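PDB 6H5L: similar to hydroxylamine oxidoreductase from Kuenenia stuttgartiensis, which probably acts as a multihaem c-type oxidoreductase subunit, thought to work in the reductive direction within a large haem-rich complex of an anammox bacterium. Local coordinates for residues V27-S38 against M52-E61. Sequence-based numbering, arbitrary orientation.
Sequences VYKDNVGLSEGS and MYWQPNRHYE. With HEC (heme c), chain C.
Arg58 swings CG to the far side of CB from its own nitrogen (chi1 176°) and then bends at chi2 (72°), which carries the guanidinium in among Val27, Val32 and Gly37. Arg58 NE, 3.0 Å from Gly37 O, lies in the plane of that carbonyl, while NH2 reaches the same oxygen from above it. Val32 CG1 sits over the centre of one face, and the carbonyl oxygen of Val27 over that of the other. NH1 bonds Ala26 O and, weakly, Asp30 O, while Glu36 OE2, hydrogen-bonded to Thr42, makes a long salt bridge to Arg58 NH2. Cutting this side chain back to an alanine is likely to cost Gly37 O the two N-H groups that hold it and to open a gap between Val27 O and Val32. Next to it, His59 ND1 reaches Gly33 O in its ring plane, 3.0 Å away and almost straight (175° at the hydrogen).

In this multihaem c-type cytochrome the contact joins the loop after helix 22-28 to the short helices 51-54 and 56-59 and the residues that follow them, beside a haem c propionate: Tyr53 OH bonds its oxygen O1A and Tyr60 OH its O2A, each at 2.8 Å. The backbone of Tyr60 is held as well: Asn31 ND2 donates to Tyr60 O, on a lone pair, and to Asn57 O from above its carbonyl plane. Glu61 OE2 takes the backbone N of Leu34 at 2.6 Å, and Leu34 CD1 meets Met52 CE at 3.6 Å. Arg357 of the second subunit packs on Met52, Tyr53 and Tyr60.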
loop_
_atom_site.group_PDB
_atom_site.type_symbol
_atom_site.label_atom_id
_atom_site.label_comp_id
_atom_site.label_asym_id
_atom_site.label_seq_id
_atom_site.Cartn_x
_atom_site.Cartn_y
_atom_site.Cartn_z
ATOM N N VAL A 27 39.596 -35.383 34.514
ATOM C CA VAL A 27 38.324 -36.039 34.795
ATOM C C VAL A 27 37.137 -35.292 34.211
ATOM O O VAL A 27 35.997 -35.757 34.363
ATOM C CB VAL A 27 38.125 -36.251 36.309
ATOM C CG1 VAL A 27 39.222 -37.141 36.870
ATOM C CG2 VAL A 27 38.083 -34.914 37.035
ATOM N N TYR A 28 37.357 -34.155 33.551
ATOM C CA TYR A 28 36.238 -33.390 33.013
ATOM C C TYR A 28 36.422 -33.017 31.546
ATOM O O TYR A 28 35.434 -32.885 30.816
ATOM C CB TYR A 28 36.001 -32.132 33.854
ATOM C CG TYR A 28 35.134 -32.372 35.071
ATOM C CD1 TYR A 28 33.805 -32.753 34.932
ATOM C CD2 TYR A 28 35.639 -32.216 36.356
ATOM C CE1 TYR A 28 33.003 -32.977 36.039
ATOM C CE2 TYR A 28 34.843 -32.437 37.471
ATOM C CZ TYR A 28 33.526 -32.816 37.305
ATOM O OH TYR A 28 32.730 -33.039 38.405
ATOM N N LYS A 29 37.662 -32.843 31.091
ATOM C CA LYS A 29 37.899 -32.470 29.698
ATOM C C LYS A 29 38.485 -33.588 28.850
ATOM O O LYS A 29 38.062 -33.762 27.705
ATOM C CB LYS A 29 38.823 -31.250 29.607
ATOM C CG LYS A 29 38.984 -30.752 28.174
ATOM C CD LYS A 29 39.990 -29.622 28.039
ATOM C CE LYS A 29 40.074 -29.164 26.588
ATOM N NZ LYS A 29 41.048 -28.058 26.376
ATOM N N ASP A 30 39.458 -34.336 29.374
ATOM C CA ASP A 30 40.093 -35.401 28.604
ATOM C C ASP A 30 39.049 -36.380 28.082
ATOM O O ASP A 30 38.174 -36.834 28.826
ATOM C CB ASP A 30 41.130 -36.128 29.459
ATOM C CG ASP A 30 42.368 -35.290 29.707
ATOM O OD1 ASP A 30 42.455 -34.172 29.151
ATOM O OD2 ASP A 30 43.253 -35.750 30.458
ATOM N N ASN A 31 39.141 -36.701 26.795
ATOM C CA ASN A 31 38.087 -37.456 26.123
ATOM C C ASN A 31 38.212 -38.934 26.459
ATOM O O ASN A 31 39.021 -39.656 25.873
ATOM C CB ASN A 31 38.135 -37.240 24.616
ATOM C CG ASN A 31 37.028 -37.987 23.886
ATOM O OD1 ASN A 31 37.228 -39.103 23.406
ATOM N ND2 ASN A 31 35.851 -37.374 23.808
ATOM N N VAL A 32 37.404 -39.382 27.415
ATOM C CA VAL A 32 37.037 -40.786 27.502
ATOM C C VAL A 32 35.904 -40.975 26.503
ATOM O O VAL A 32 35.385 -39.998 25.952
ATOM C CB VAL A 32 36.616 -41.191 28.926
ATOM C CG1 VAL A 32 37.719 -40.858 29.917
ATOM C CG2 VAL A 32 35.317 -40.504 29.311
ATOM N N GLY A 33 35.530 -42.216 26.230
ATOM C CA GLY A 33 34.369 -42.427 25.389
ATOM C C GLY A 33 33.103 -42.371 26.215
ATOM O O GLY A 33 32.955 -41.498 27.076
ATOM N N LEU A 34 32.172 -43.281 25.949
ATOM C CA LEU A 34 31.145 -43.632 26.918
ATOM C C LEU A 34 31.638 -44.694 27.887
ATOM O O LEU A 34 30.845 -45.233 28.667
ATOM C CB LEU A 34 29.879 -44.114 26.205
ATOM C CG LEU A 34 29.067 -43.060 25.452
ATOM C CD1 LEU A 34 27.865 -43.704 24.785
ATOM C CD2 LEU A 34 28.631 -41.953 26.397
ATOM N N SER A 35 32.937 -45.002 27.845
ATOM C CA SER A 35 33.554 -46.057 28.635
ATOM C C SER A 35 33.762 -45.675 30.091
ATOM O O SER A 35 34.163 -46.531 30.886
ATOM C CB SER A 35 34.902 -46.441 28.017
ATOM O OG SER A 35 35.762 -45.315 27.933
ATOM N N GLU A 36 33.498 -44.427 30.463
ATOM C CA GLU A 36 33.844 -43.942 31.790
ATOM C C GLU A 36 32.905 -42.798 32.143
ATOM O O GLU A 36 32.110 -42.345 31.317
ATOM C CB GLU A 36 35.311 -43.504 31.838
ATOM C CG GLU A 36 35.962 -43.588 33.202
ATOM C CD GLU A 36 37.405 -43.123 33.181
ATOM O OE1 GLU A 36 38.129 -43.462 32.219
ATOM O OE2 GLU A 36 37.814 -42.409 34.119
ATOM N N GLY A 37 33.003 -42.338 33.382
ATOM C CA GLY A 37 32.200 -41.232 33.875
ATOM C C GLY A 37 32.929 -39.909 33.775
ATOM O O GLY A 37 33.627 -39.634 32.793
ATOM N N SER A 38 32.770 -39.085 34.808
ATOM C CA SER A 38 33.436 -37.791 34.875
ATOM C C SER A 38 33.495 -37.351 36.330
ATOM O O SER A 38 32.704 -37.794 37.166
ATOM C CB SER A 38 32.722 -36.736 34.024
ATOM O OG SER A 38 31.417 -36.487 34.516
ATOM N N MET A 52 27.499 -37.814 24.910
ATOM C CA MET A 52 28.192 -37.456 23.677
ATOM C C MET A 52 27.823 -36.049 23.237
ATOM O O MET A 52 28.684 -35.278 22.791
ATOM C CB MET A 52 27.851 -38.445 22.561
ATOM C CG MET A 52 28.410 -39.844 22.711
ATOM S SD MET A 52 28.019 -40.801 21.232
ATOM C CE MET A 52 28.794 -42.367 21.609
ATOM N N TYR A 53 26.542 -35.700 23.355
ATOM C CA TYR A 53 26.042 -34.401 22.931
ATOM C C TYR A 53 25.981 -33.379 24.057
ATOM O O TYR A 53 26.177 -32.190 23.800
ATOM C CB TYR A 53 24.648 -34.556 22.307
ATOM C CG TYR A 53 24.612 -35.496 21.118
ATOM C CD1 TYR A 53 24.922 -35.044 19.839
ATOM C CD2 TYR A 53 24.265 -36.833 21.272
ATOM C CE1 TYR A 53 24.892 -35.900 18.750
ATOM C CE2 TYR A 53 24.230 -37.694 20.189
ATOM C CZ TYR A 53 24.545 -37.223 18.931
ATOM O OH TYR A 53 24.510 -38.081 17.855
ATOM N N TRP A 54 25.729 -33.805 25.298
ATOM C CA TRP A 54 25.643 -32.837 26.386
ATOM C C TRP A 54 27.026 -32.327 26.783
ATOM O O TRP A 54 27.189 -31.144 27.102
ATOM C CB TRP A 54 24.927 -33.441 27.596
ATOM C CG TRP A 54 23.559 -34.055 27.351
ATOM C CD1 TRP A 54 23.029 -35.124 28.012
ATOM C CD2 TRP A 54 22.557 -33.635 26.404
ATOM N NE1 TRP A 54 21.771 -35.399 27.542
ATOM C CE2 TRP A 54 21.457 -34.506 26.553
ATOM C CE3 TRP A 54 22.483 -32.617 25.447
ATOM C CZ2 TRP A 54 20.301 -34.389 25.781
ATOM C CZ3 TRP A 54 21.334 -32.503 24.682
ATOM C CH2 TRP A 54 20.259 -33.385 24.856
ATOM N N GLN A 55 28.028 -33.204 26.777
ATOM C CA GLN A 55 29.392 -32.857 27.183
ATOM C C GLN A 55 30.352 -33.444 26.159
ATOM O O GLN A 55 30.968 -34.494 26.383
ATOM C CB GLN A 55 29.694 -33.374 28.593
ATOM C CG GLN A 55 31.001 -32.883 29.180
ATOM C CD GLN A 55 30.872 -31.534 29.861
ATOM O OE1 GLN A 55 29.841 -30.867 29.763
ATOM N NE2 GLN A 55 31.921 -31.129 30.566
ATOM N N PRO A 56 30.499 -32.785 25.003
ATOM C CA PRO A 56 31.242 -33.414 23.895
ATOM C C PRO A 56 32.717 -33.643 24.179
ATOM O O PRO A 56 33.239 -34.713 23.843
ATOM C CB PRO A 56 31.038 -32.424 22.737
ATOM C CG PRO A 56 29.817 -31.646 23.108
ATOM C CD PRO A 56 29.865 -31.521 24.595
ATOM N N ASN A 57 33.413 -32.665 24.768
ATOM C CA ASN A 57 34.843 -32.825 25.030
ATOM C C ASN A 57 35.131 -34.100 25.811
ATOM O O ASN A 57 36.076 -34.832 25.495
ATOM C CB ASN A 57 35.382 -31.613 25.791
ATOM C CG ASN A 57 35.697 -30.440 24.881
ATOM O OD1 ASN A 57 35.958 -30.617 23.690
ATOM N ND2 ASN A 57 35.692 -29.235 25.442
ATOM N N ARG A 58 34.318 -34.388 26.824
ATOM C CA ARG A 58 34.575 -35.533 27.685
ATOM C C ARG A 58 34.036 -36.834 27.102
ATOM O O ARG A 58 34.621 -37.895 27.343
ATOM C CB ARG A 58 33.976 -35.286 29.068
ATOM C CG ARG A 58 34.095 -36.447 30.048
ATOM C CD ARG A 58 35.517 -36.640 30.544
ATOM N NE ARG A 58 35.598 -37.684 31.561
ATOM C CZ ARG A 58 36.727 -38.065 32.148
ATOM N NH1 ARG A 58 37.874 -37.488 31.818
ATOM N NH2 ARG A 58 36.710 -39.023 33.065
ATOM N N HIS A 59 32.946 -36.788 26.331
ATOM C CA HIS A 59 32.196 -38.003 26.037
ATOM C C HIS A 59 31.806 -38.218 24.579
ATOM O O HIS A 59 31.163 -39.232 24.286
ATOM C CB HIS A 59 30.919 -38.052 26.892
ATOM C CG HIS A 59 31.178 -38.243 28.354
ATOM N ND1 HIS A 59 31.881 -39.321 28.849
ATOM C CD2 HIS A 59 30.822 -37.501 29.429
ATOM C CE1 HIS A 59 31.954 -39.229 30.165
ATOM N NE2 HIS A 59 31.315 -38.136 30.543
ATOM N N TYR A 60 32.153 -37.321 23.660
ATOM C CA TYR A 60 31.754 -37.535 22.275
ATOM C C TYR A 60 32.588 -38.638 21.634
ATOM O O TYR A 60 33.780 -38.783 21.914
ATOM C CB TYR A 60 31.878 -36.248 21.460
ATOM C CG TYR A 60 31.368 -36.392 20.043
ATOM C CD1 TYR A 60 30.008 -36.502 19.783
ATOM C CD2 TYR A 60 32.245 -36.428 18.967
ATOM C CE1 TYR A 60 29.535 -36.640 18.491
ATOM C CE2 TYR A 60 31.781 -36.563 17.671
ATOM C CZ TYR A 60 30.425 -36.668 17.440
ATOM O OH TYR A 60 29.954 -36.803 16.153
ATOM N N GLU A 61 31.945 -39.423 20.776
ATOM C CA GLU A 61 32.582 -40.466 19.990
ATOM C C GLU A 61 32.215 -40.286 18.526
ATOM O O GLU A 61 31.134 -39.777 18.213
ATOM C CB GLU A 61 32.155 -41.864 20.458
ATOM C CG GLU A 61 32.597 -42.213 21.869
ATOM C CD GLU A 61 32.107 -43.579 22.309
ATOM O OE1 GLU A 61 31.424 -44.251 21.509
ATOM O OE2 GLU A 61 32.403 -43.981 23.454
HETATM FE FE HEC C . 26.545 -35.539 7.575
HETATM C CHA HEC C . 25.483 -37.127 10.408
HETATM C CHB HEC C . 27.868 -33.007 9.486
HETATM C CHC HEC C . 28.069 -34.260 4.807
HETATM C CHD HEC C . 24.514 -37.458 5.613
HETATM N NA HEC C . 26.682 -35.152 9.579
HETATM C C1A HEC C . 26.118 -35.916 10.583
HETATM C C2A HEC C . 26.320 -35.225 11.843
HETATM C C3A HEC C . 26.974 -34.086 11.587
HETATM C C4A HEC C . 27.217 -34.016 10.159
HETATM C CMA HEC C . 27.405 -33.022 12.620
HETATM C CAA HEC C . 25.844 -35.726 13.228
HETATM C CBA HEC C . 26.979 -36.374 14.015
HETATM C CGA HEC C . 26.405 -36.968 15.276
HETATM O O1A HEC C . 25.154 -37.023 15.396
HETATM O O2A HEC C . 27.193 -37.387 16.162
HETATM N NB HEC C . 27.694 -33.887 7.203
HETATM C C1B HEC C . 28.240 -33.054 8.160
HETATM C C2B HEC C . 29.271 -32.256 7.526
HETATM C C3B HEC C . 29.320 -32.597 6.232
HETATM C C4B HEC C . 28.333 -33.633 6.005
HETATM C CMB HEC C . 30.124 -31.183 8.243
HETATM C CAB HEC C . 30.257 -32.024 5.145
HETATM C CBB HEC C . 31.727 -32.423 5.402
HETATM N NC HEC C . 26.279 -35.762 5.566
HETATM C C1C HEC C . 27.120 -35.239 4.605
HETATM C C2C HEC C . 26.920 -35.979 3.376
HETATM C C3C HEC C . 25.856 -36.786 3.559
HETATM C C4C HEC C . 25.482 -36.715 4.965
HETATM C CMC HEC C . 27.577 -35.577 2.033
HETATM C CAC HEC C . 25.195 -37.719 2.511
HETATM C CBC HEC C . 26.196 -38.744 1.932
HETATM N ND HEC C . 25.179 -37.058 7.962
HETATM C C1D HEC C . 24.488 -37.745 6.966
HETATM C C2D HEC C . 23.737 -38.813 7.591
HETATM C C3D HEC C . 24.039 -38.714 9.093
HETATM C C4D HEC C . 24.944 -37.592 9.226
HETATM C CMD HEC C . 22.823 -39.841 6.894
HETATM C CAD HEC C . 23.493 -39.620 10.220
HETATM C CBD HEC C . 24.623 -40.525 10.703
HETATM C CGD HEC C . 24.165 -41.425 11.820
HETATM O O1D HEC C . 25.013 -42.191 12.347
HETATM O O2D HEC C . 22.963 -41.379 12.185
#